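Local coordinates for protein uncharacterized HTH-type transcriptional regulator YydK (Bacillus subtilis subsp. subtilis, PDB 3BWG) that probably binds DNA and regulates transcription, as a GntR-family protein that joins a winged helix-turn-helix domain to a UTRA domain, at residues V99-V104 with Y125-R130; E141-K146 with Y218-Y223; S147-L152 with E167-K172. All coordinates share one frame; numbering follows the deposited sequence.

Contact 1. Residues V99-V104 with Y125-R130; sequences VIELDV and YVKRVR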
loop_
_atom_site.group_PDB
_atom_site.type_symbol
_atom_site.label_atom_id
_atom_site.label_comp_id
_atom_site.label_asym_id
_atom_site.label_seq_id
_atom_site.Cartn_x
_atom_site.Cartn_y
_atom_site.Cartn_z
ATOM N N VAL B 99 12.181 -8.870 23.568
ATOM C CA VAL B 99 13.285 -9.294 22.735
ATOM C C VAL B 99 13.597 -10.728 23.101
ATOM O O VAL B 99 13.901 -11.015 24.238
ATOM C CB VAL B 99 14.559 -8.413 22.921
ATOM C CG1 VAL B 99 15.697 -8.896 22.032
ATOM C CG2 VAL B 99 14.254 -6.977 22.611
ATOM N N ILE B 100 13.524 -11.616 22.126
ATOM C CA ILE B 100 13.846 -13.000 22.339
ATOM C C ILE B 100 15.331 -13.213 22.072
ATOM O O ILE B 100 15.993 -13.897 22.850
ATOM C CB ILE B 100 12.980 -13.930 21.474
ATOM C CG1 ILE B 100 11.508 -13.671 21.751
ATOM C CG2 ILE B 100 13.304 -15.419 21.790
ATOM C CD1 ILE B 100 10.615 -14.111 20.655
ATOM N N GLU B 101 15.842 -12.645 20.973
ATOM C CA GLU B 101 17.255 -12.720 20.634
ATOM C C GLU B 101 17.748 -11.394 20.016
ATOM O O GLU B 101 17.007 -10.696 19.334
ATOM C CB GLU B 101 17.507 -13.826 19.609
ATOM C CG GLU B 101 17.565 -15.269 20.132
ATOM C CD GLU B 101 17.884 -16.265 18.994
ATOM O OE1 GLU B 101 19.077 -16.434 18.643
ATOM O OE2 GLU B 101 16.941 -16.863 18.429
ATOM N N LEU B 102 19.004 -11.058 20.264
ATOM C CA LEU B 102 19.665 -9.991 19.560
ATOM C C LEU B 102 21.102 -10.364 19.615
ATOM O O LEU B 102 21.630 -10.567 20.707
ATOM C CB LEU B 102 19.452 -8.634 20.250
ATOM C CG LEU B 102 20.330 -7.428 19.872
ATOM C CD1 LEU B 102 20.147 -6.926 18.432
ATOM C CD2 LEU B 102 20.121 -6.299 20.868
ATOM N N ASP B 103 21.730 -10.514 18.458
ATOM C CA ASP B 103 23.152 -10.791 18.420
ATOM C C ASP B 103 23.739 -10.399 17.065
ATOM O O ASP B 103 23.028 -9.914 16.192
ATOM C CB ASP B 103 23.429 -12.262 18.761
ATOM C CG ASP B 103 22.871 -13.217 17.740
ATOM O OD1 ASP B 103 22.580 -12.801 16.596
ATOM O OD2 ASP B 103 22.728 -14.404 18.072
ATOM N N VAL B 104 25.050 -10.577 16.932
ATOM C CA VAL B 104 25.728 -10.433 15.670
ATOM C C VAL B 104 25.985 -11.831 15.177
ATOM O O VAL B 104 26.357 -12.704 15.954
ATOM C CB VAL B 104 27.054 -9.679 15.804
ATOM C CG1 VAL B 104 27.721 -9.547 14.411
ATOM C CG2 VAL B 104 26.805 -8.335 16.442
ATOM N N TYR B 125 20.958 -9.569 14.201
ATOM C CA TYR B 125 19.767 -10.390 14.081
ATOM C C TYR B 125 18.839 -10.097 15.222
ATOM O O TYR B 125 19.257 -10.122 16.369
ATOM C CB TYR B 125 20.150 -11.874 14.104
ATOM C CG TYR B 125 18.991 -12.831 14.258
ATOM C CD1 TYR B 125 18.195 -13.153 13.157
ATOM C CD2 TYR B 125 18.706 -13.449 15.494
ATOM C CE1 TYR B 125 17.145 -14.014 13.277
ATOM C CE2 TYR B 125 17.647 -14.349 15.615
ATOM C CZ TYR B 125 16.867 -14.609 14.491
ATOM O OH TYR B 125 15.808 -15.488 14.516
ATOM N N VAL B 126 17.570 -9.847 14.923
ATOM C CA VAL B 126 16.616 -9.665 16.007
ATOM C C VAL B 126 15.392 -10.558 15.915
ATOM O O VAL B 126 14.868 -10.813 14.824
ATOM C CB VAL B 126 16.333 -8.143 16.385
ATOM C CG1 VAL B 126 17.177 -7.179 15.593
ATOM C CG2 VAL B 126 14.841 -7.786 16.478
ATOM N N LYS B 127 15.018 -11.133 17.049
ATOM C CA LYS B 127 13.859 -11.981 17.124
ATOM C C LYS B 127 13.020 -11.387 18.269
ATOM O O LYS B 127 13.529 -11.233 19.397
ATOM C CB LYS B 127 14.276 -13.420 17.423
ATOM C CG LYS B 127 13.082 -14.380 17.474
ATOM C CD LYS B 127 13.388 -15.753 18.103
ATOM C CE LYS B 127 14.037 -16.676 17.072
ATOM N NZ LYS B 127 14.279 -18.014 17.727
ATOM N N ARG B 128 11.772 -11.006 17.980
ATOM C CA ARG B 128 10.948 -10.373 18.996
ATOM C C ARG B 128 9.452 -10.602 18.787
ATOM O O ARG B 128 8.963 -10.807 17.652
ATOM C CB ARG B 128 11.301 -8.876 19.145
ATOM C CG ARG B 128 10.792 -7.943 18.067
ATOM C CD ARG B 128 11.365 -6.547 18.200
ATOM N NE ARG B 128 11.060 -5.812 16.972
ATOM C CZ ARG B 128 11.041 -4.491 16.837
ATOM N NH1 ARG B 128 11.328 -3.699 17.864
ATOM N NH2 ARG B 128 10.732 -3.974 15.656
ATOM N N VAL B 129 8.738 -10.630 19.895
ATOM C CA VAL B 129 7.292 -10.660 19.854
ATOM C C VAL B 129 6.892 -9.260 20.211
ATOM O O VAL B 129 7.468 -8.638 21.134
ATOM C CB VAL B 129 6.684 -11.697 20.844
ATOM C CG1 VAL B 129 5.112 -11.725 20.795
ATOM C CG2 VAL B 129 7.266 -13.094 20.567
ATOM N N ARG B 130 5.937 -8.738 19.457
ATOM C CA ARG B 130 5.430 -7.398 19.730
ATOM C C ARG B 130 3.974 -7.445 20.202
ATOM O O ARG B 130 3.261 -8.388 19.877
ATOM C CB ARG B 130 5.651 -6.480 18.528
ATOM C CG ARG B 130 7.012 -6.674 17.852
ATOM C CD ARG B 130 7.304 -5.518 16.892
ATOM N NE ARG B 130 7.556 -4.291 17.683
ATOM C CZ ARG B 130 7.554 -3.061 17.173
ATOM N NH1 ARG B 130 7.326 -2.888 15.867
ATOM N NH2 ARG B 130 7.811 -2.008 17.960
#

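Contact 2. Residues E141-K146 with Y218-Y223; sequences ESYYTK and YSKISY. With EDO (1,2-ethanediol), chain H; EDO (1,2-ethanediol), chain I.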
loop_
_atom_site.group_PDB
_atom_site.type_symbol
_atom_site.label_atom_id
_atom_site.label_comp_id
_atom_site.label_asym_id
_atom_site.label_seq_id
_atom_site.Cartn_x
_atom_site.Cartn_y
_atom_site.Cartn_z
ATOM N N GLU B 141 11.307 -11.696 12.826
ATOM C CA GLU B 141 12.733 -11.862 12.738
ATOM C C GLU B 141 13.158 -10.785 11.780
ATOM O O GLU B 141 12.557 -10.634 10.690
ATOM C CB GLU B 141 13.085 -13.229 12.141
ATOM C CG GLU B 141 12.949 -14.412 13.091
ATOM C CD GLU B 141 13.327 -15.739 12.404
ATOM O OE1 GLU B 141 14.475 -16.231 12.577
ATOM O OE2 GLU B 141 12.470 -16.274 11.666
ATOM N N SER B 142 14.170 -10.008 12.172
ATOM C CA SER B 142 14.762 -9.075 11.234
ATOM C C SER B 142 16.276 -9.113 11.200
ATOM O O SER B 142 16.933 -9.577 12.132
ATOM C CB SER B 142 14.239 -7.666 11.436
ATOM O OG SER B 142 14.109 -7.408 12.799
ATOM N N TYR B 143 16.817 -8.637 10.085
ATOM C CA TYR B 143 18.232 -8.720 9.836
ATOM C C TYR B 143 18.705 -7.389 9.333
ATOM O O TYR B 143 18.228 -6.913 8.339
ATOM C CB TYR B 143 18.507 -9.765 8.753
ATOM C CG TYR B 143 17.835 -11.107 8.948
ATOM C CD1 TYR B 143 18.563 -12.211 9.394
ATOM C CD2 TYR B 143 16.491 -11.282 8.629
ATOM C CE1 TYR B 143 17.954 -13.463 9.523
ATOM C CE2 TYR B 143 15.874 -12.501 8.773
ATOM C CZ TYR B 143 16.600 -13.590 9.224
ATOM O OH TYR B 143 15.974 -14.804 9.358
ATOM N N TYR B 144 19.709 -6.832 9.986
ATOM C CA TYR B 144 20.228 -5.506 9.640
ATOM C C TYR B 144 21.661 -5.603 9.251
ATOM O O TYR B 144 22.440 -6.161 9.992
ATOM C CB TYR B 144 20.126 -4.583 10.860
ATOM C CG TYR B 144 18.720 -4.420 11.310
ATOM C CD1 TYR B 144 17.967 -3.279 10.968
ATOM C CD2 TYR B 144 18.123 -5.403 12.069
ATOM C CE1 TYR B 144 16.641 -3.162 11.390
ATOM C CE2 TYR B 144 16.832 -5.302 12.489
ATOM C CZ TYR B 144 16.100 -4.197 12.155
ATOM O OH TYR B 144 14.809 -4.177 12.612
ATOM N N THR B 145 22.015 -5.018 8.113
ATOM C CA THR B 145 23.426 -4.972 7.657
ATOM C C THR B 145 24.236 -4.193 8.656
ATOM O O THR B 145 23.972 -3.042 8.849
ATOM C CB THR B 145 23.556 -4.341 6.258
ATOM O OG1 THR B 145 22.689 -5.041 5.348
ATOM C CG2 THR B 145 24.997 -4.451 5.737
ATOM N N LYS B 146 25.192 -4.839 9.309
ATOM C CA LYS B 146 25.949 -4.247 10.418
ATOM C C LYS B 146 26.866 -3.062 10.018
ATOM O O LYS B 146 27.068 -2.131 10.794
ATOM C CB LYS B 146 26.746 -5.343 11.159
ATOM C CG LYS B 146 27.260 -4.870 12.490
ATOM C CD LYS B 146 27.710 -5.958 13.379
ATOM C CE LYS B 146 28.449 -5.394 14.569
ATOM N NZ LYS B 146 29.787 -4.803 14.205
ATOM N N TYR B 218 15.954 -6.456 6.401
ATOM C CA TYR B 218 15.069 -7.458 5.875
ATOM C C TYR B 218 14.383 -8.042 7.080
ATOM O O TYR B 218 15.050 -8.508 8.018
ATOM C CB TYR B 218 15.867 -8.557 5.157
ATOM C CG TYR B 218 15.045 -9.734 4.738
ATOM C CD1 TYR B 218 13.953 -9.567 3.880
ATOM C CD2 TYR B 218 15.369 -11.025 5.165
ATOM C CE1 TYR B 218 13.179 -10.644 3.497
ATOM C CE2 TYR B 218 14.625 -12.101 4.776
ATOM C CZ TYR B 218 13.540 -11.910 3.930
ATOM O OH TYR B 218 12.792 -13.000 3.504
ATOM N N SER B 219 13.054 -8.051 7.050
ATOM C CA SER B 219 12.283 -8.608 8.150
ATOM C C SER B 219 11.236 -9.620 7.660
ATOM O O SER B 219 10.753 -9.565 6.503
ATOM C CB SER B 219 11.644 -7.483 8.968
ATOM O OG SER B 219 10.534 -6.967 8.278
ATOM N N LYS B 220 10.919 -10.560 8.555
ATOM C CA LYS B 220 9.944 -11.618 8.332
ATOM C C LYS B 220 8.992 -11.565 9.493
ATOM O O LYS B 220 9.399 -11.776 10.631
ATOM C CB LYS B 220 10.653 -12.951 8.324
ATOM C CG LYS B 220 11.542 -13.094 7.092
ATOM C CD LYS B 220 12.693 -14.071 7.322
ATOM C CE LYS B 220 12.241 -15.437 7.769
ATOM N NZ LYS B 220 12.037 -16.329 6.601
ATOM N N ILE B 221 7.720 -11.282 9.217
ATOM C CA ILE B 221 6.751 -11.075 10.289
ATOM C C ILE B 221 5.455 -11.855 10.093
ATOM O O ILE B 221 4.884 -11.902 8.998
ATOM C CB ILE B 221 6.433 -9.612 10.438
ATOM C CG1 ILE B 221 7.745 -8.794 10.549
ATOM C CG2 ILE B 221 5.503 -9.391 11.695
ATOM C CD1 ILE B 221 7.582 -7.308 10.803
ATOM N N SER B 222 5.023 -12.504 11.163
ATOM C CA SER B 222 3.724 -13.142 11.203
ATOM C C SER B 222 2.858 -12.390 12.210
ATOM O O SER B 222 3.233 -12.275 13.373
ATOM C CB SER B 222 3.872 -14.610 11.638
ATOM O OG SER B 222 4.591 -15.326 10.659
ATOM N N TYR B 223 1.696 -11.926 11.767
ATOM C CA TYR B 223 0.771 -11.232 12.632
ATOM C C TYR B 223 -0.320 -12.118 13.249
ATOM O O TYR B 223 -0.746 -13.129 12.654
ATOM C CB TYR B 223 0.143 -10.053 11.870
ATOM C CG TYR B 223 1.153 -8.975 11.469
ATOM C CD1 TYR B 223 1.406 -7.910 12.319
ATOM C CD2 TYR B 223 1.836 -9.023 10.241
ATOM C CE1 TYR B 223 2.350 -6.909 11.977
ATOM C CE2 TYR B 223 2.779 -8.020 9.869
ATOM C CZ TYR B 223 3.005 -6.953 10.752
ATOM O OH TYR B 223 3.912 -5.944 10.468
HETATM C C1 EDO H . 8.123 -14.480 11.149
HETATM O O1 EDO H . 7.192 -15.557 11.174
HETATM C C2 EDO H . 9.400 -14.974 11.784
HETATM O O2 EDO H . 10.027 -15.851 10.838
HETATM C C1 EDO I . -3.794 -10.812 10.375
HETATM O O1 EDO I . -3.608 -9.428 10.378
HETATM C C2 EDO I . -2.434 -11.381 10.670
HETATM O O2 EDO I . -2.621 -12.765 10.599
#

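Contact 3. Residues S147-L152 with E167-K172; sequences SIVTYL and EGLGLK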
loop_
_atom_site.group_PDB
_atom_site.type_symbol
_atom_site.label_atom_id
_atom_site.label_comp_id
_atom_site.label_asym_id
_atom_site.label_seq_id
_atom_site.Cartn_x
_atom_site.Cartn_y
_atom_site.Cartn_z
ATOM N N SER B 147 27.392 -3.073 8.794
ATOM C CA SER B 147 28.260 -1.980 8.365
ATOM C C SER B 147 27.419 -0.732 8.080
ATOM O O SER B 147 27.943 0.367 8.002
ATOM C CB SER B 147 29.103 -2.388 7.168
ATOM O OG SER B 147 28.289 -2.737 6.070
ATOM N N ILE B 148 26.102 -0.919 7.961
ATOM C CA ILE B 148 25.149 0.205 7.907
ATOM C C ILE B 148 24.601 0.546 9.323
ATOM O O ILE B 148 24.737 1.657 9.792
ATOM C CB ILE B 148 23.978 -0.090 6.937
ATOM C CG1 ILE B 148 24.544 -0.394 5.528
ATOM C CG2 ILE B 148 22.987 1.132 6.948
ATOM C CD1 ILE B 148 23.492 -0.714 4.440
ATOM N N VAL B 149 23.966 -0.421 9.978
ATOM C CA VAL B 149 23.378 -0.216 11.324
ATOM C C VAL B 149 24.416 -0.710 12.302
ATOM O O VAL B 149 24.516 -1.916 12.587
ATOM C CB VAL B 149 22.077 -1.007 11.474
ATOM C CG1 VAL B 149 21.476 -0.755 12.830
ATOM C CG2 VAL B 149 21.094 -0.666 10.305
ATOM N N THR B 150 25.250 0.205 12.744
ATOM C CA THR B 150 26.562 -0.214 13.212
ATOM C C THR B 150 26.532 -0.775 14.630
ATOM O O THR B 150 27.414 -1.558 14.996
ATOM C CB THR B 150 27.611 0.902 13.097
ATOM O OG1 THR B 150 27.027 2.124 13.548
ATOM C CG2 THR B 150 28.115 1.042 11.637
ATOM N N TYR B 151 25.547 -0.334 15.414
ATOM C CA TYR B 151 25.324 -0.856 16.758
ATOM C C TYR B 151 23.833 -0.875 17.114
ATOM O O TYR B 151 23.082 0.038 16.761
ATOM C CB TYR B 151 26.117 -0.053 17.794
ATOM C CG TYR B 151 26.045 -0.641 19.199
ATOM C CD1 TYR B 151 26.747 -1.822 19.538
ATOM C CD2 TYR B 151 25.248 -0.042 20.178
ATOM C CE1 TYR B 151 26.665 -2.357 20.843
ATOM C CE2 TYR B 151 25.171 -0.544 21.470
ATOM C CZ TYR B 151 25.856 -1.695 21.798
ATOM O OH TYR B 151 25.749 -2.177 23.085
ATOM N N LEU B 152 23.415 -1.955 17.787
ATOM C CA LEU B 152 22.071 -2.096 18.321
ATOM C C LEU B 152 22.173 -2.614 19.749
ATOM O O LEU B 152 23.111 -3.342 20.104
ATOM C CB LEU B 152 21.215 -3.065 17.456
ATOM C CG LEU B 152 20.752 -2.579 16.065
ATOM C CD1 LEU B 152 20.011 -3.704 15.219
ATOM C CD2 LEU B 152 19.899 -1.324 16.223
ATOM N N GLU B 167 17.268 9.032 13.929
ATOM C CA GLU B 167 17.631 10.026 14.915
ATOM C C GLU B 167 19.055 9.837 15.410
ATOM O O GLU B 167 19.789 10.791 15.463
ATOM C CB GLU B 167 16.637 10.008 16.076
ATOM C CG GLU B 167 16.184 11.387 16.506
ATOM C CD GLU B 167 15.499 12.202 15.386
ATOM O OE1 GLU B 167 14.510 11.718 14.779
ATOM O OE2 GLU B 167 15.943 13.345 15.128
ATOM N N GLY B 168 19.451 8.602 15.707
ATOM C CA GLY B 168 20.721 8.319 16.353
ATOM C C GLY B 168 21.849 8.077 15.381
ATOM O O GLY B 168 22.950 8.574 15.589
ATOM N N LEU B 169 21.588 7.301 14.321
ATOM C CA LEU B 169 22.613 7.049 13.305
ATOM C C LEU B 169 22.644 8.107 12.198
ATOM O O LEU B 169 23.624 8.192 11.426
ATOM C CB LEU B 169 22.434 5.663 12.691
ATOM C CG LEU B 169 22.693 4.431 13.567
ATOM C CD1 LEU B 169 22.565 3.186 12.717
ATOM C CD2 LEU B 169 24.071 4.515 14.218
ATOM N N GLY B 170 21.570 8.893 12.104
ATOM C CA GLY B 170 21.450 9.920 11.080
ATOM C C GLY B 170 21.257 9.402 9.668
ATOM O O GLY B 170 21.600 10.084 8.708
ATOM N N LEU B 171 20.675 8.210 9.533
ATOM C CA LEU B 171 20.441 7.614 8.223
ATOM C C LEU B 171 19.101 8.036 7.641
ATOM O O LEU B 171 18.151 8.304 8.369
ATOM C CB LEU B 171 20.502 6.079 8.318
ATOM C CG LEU B 171 21.894 5.570 8.683
ATOM C CD1 LEU B 171 21.850 4.091 8.930
ATOM C CD2 LEU B 171 22.907 5.925 7.602
ATOM N N LYS B 172 19.024 8.040 6.314
ATOM C CA LYS B 172 17.838 8.494 5.625
ATOM C C LYS B 172 17.179 7.270 4.996
ATOM O O LYS B 172 17.714 6.653 4.067
ATOM C CB LYS B 172 18.199 9.571 4.580
ATOM C CG LYS B 172 19.089 10.702 5.126
ATOM C CD LYS B 172 18.305 11.610 6.107
ATOM C CE LYS B 172 19.227 12.205 7.194
ATOM N NZ LYS B 172 20.393 12.977 6.650
#

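Contact 1. Residues V99-V104 with Y125-R130
Strands 99-104 and 125-130 run antiparallel, their short axes at 170° and 4.6 Å apart at closest, and the pairing is broken once by a classic beta bulge. I100 and E101 both face K127, and the carbonyl oxygen of K127 takes two N-H donors: I100 N to K127 O is 2.8 Å, and E101 N approaches K127 O along a lone pair, with 166° at the hydrogen. I100 has helix-like backbone torsions, as at the first position of a classic bulge. Further on, the D103-Y125 pair is closed by a nearly straight bond of 2.9 Å from Y125 N to D103 O.

The tight packing is on the face of E101 and K127 and beside the bulge. The side chains of E101 and K127 lie alongside each other, pointing the same way: E101 is extended beyond CG, whereas K127 bends at chi3 (-82°), which brings NZ to 3.0 Å from E101 OE2 in a salt bridge. I100, turned toward the other strand by the bulge, sets CG2 against K127 CD (3.7 Å) and CD1 against V129 CG2 (3.5 Å). E101 OE2 also lies at the edge of the Y125 ring. The face of V99, L102, V126 and R128 is looser across the strands, with L102 CD1 4.1 Å from V126 CG1. The contact ends after the D103-Y125 pair, where exposed V104 points away from the partner strand. R105 forms salt bridges with E101 OE1 and D103 OD1, so both acids have a partner beyond this pair.

Strand 95-105 is outermost in the six-stranded sheet of this chain, with 123-132 inside it. Helix 154-157 covers V99, L102 and V126 through V157, while Y192 of helix 187-193 packs against I100, K127 and V129 on the other side.

Contact 2. Residues E141-K146 with Y218-Y223
The side chains on one face of this antiparallel pair, E141, Y143, Y218 and K220, set its character. The rings of Y143 and Y218 lie side by side with planes 23° apart, but they are slid so far, with centroids 5.8 Å apart, that they barely overlap. The first torsions differ, which is consistent with the offset: CG of Y143 is anti to its carbonyl carbon (chi1 -49°), CG of Y218 anti to its backbone N (172°). The rings meet through CD2 of Y143 and CD2 of Y218, 3.7 Å apart. The Y143 edge also faces Y218 O in plane, and K220 crosses it obliquely, placing CD 3.8 Å from Y143 CE2. An alanine at Y143 would remove this ring and would probably leave Y218 and the aliphatic part of K220 less well packed.

Beneath the rings, Y143 N reaches Y218 O at 2.7 Å, almost along the C=O axis, and K220 N meets E141 O at 2.7 Å in the same way. On the reverse face the small side chains of S142 and S219 touch through their CB atoms and let the strands close to a CA-CA separation of 4.0 Å.

A 1,2-ethanediol, probably from the crystallisation liquor, donates to E141 OE2 at 2.6 Å from its O2 and also bonds S222 OG. Backbone bonds thus hold the strands, and the tyrosine rings and the aliphatic part of K220 pack over one face of them. E141 and K220 form no salt bridge with each other, NZ of K220 lying 5.1 Å from OE2 of E141; K220 pairs with E110 and E141 OE1 bonds Y125 OH, so the charges of this face are satisfied by neighbours rather than by each other.

Contact 3. Residues S147-L152 with E167-K172
L169 carries the most buried surface of this contact, 62 Å², followed by I148 and L171 with 35 Å² each. L169 points toward the loop 147-152 and lays its two methyls along V149 and T150: CD1 lies 3.8 Å from V149 CA, and CD2 is 3.9 Å from OG1 of T150. Its side chain crosses that of V149 at about a right angle. V149 CG1 meets L169 CD1 at a looser 4.1 Å.

Two residues on, L171 also turns toward the partner loop and crosses I148 at about a right angle. The touch is methyl to methyl, I148 CG2 to L171 CD1 at 3.7 Å. Between the leucines, G170 has positive phi (70°), which favours glycine, as the chain leaves helix 161-167. L210 of strand 200-210 packs on both I148 and L171, and Y164 of the helix packs on L169.

The segments share 177 Å² of buried surface and have no mutual hydrogen bonds. Because the methyl contacts impose no bond direction, the two loops are held to each other by apolar fit, with exposed T150 at its margin.

Contacts 1 and 2 belong to one six-stranded sheet and their centres lie 9 Å apart. Strands 123-132 and 135-145 are neighbours in it, as the 2.9 Å approach of V126 O to S142 N demonstrates, and Y125 CD1 packs 3.7 Å from Y143 CE1. Contact 3 lies about 16 Å from contact 2 and 17 Å from contact 1, centre to centre. Its L152 meets L102 of contact 1 and Y144 of contact 2, the latter with CD1 of L152 4.0 Å from CD2 of Y144. All three lie in the UTRA domain; the ethanediols touch contact 2 and identify no natural ligand.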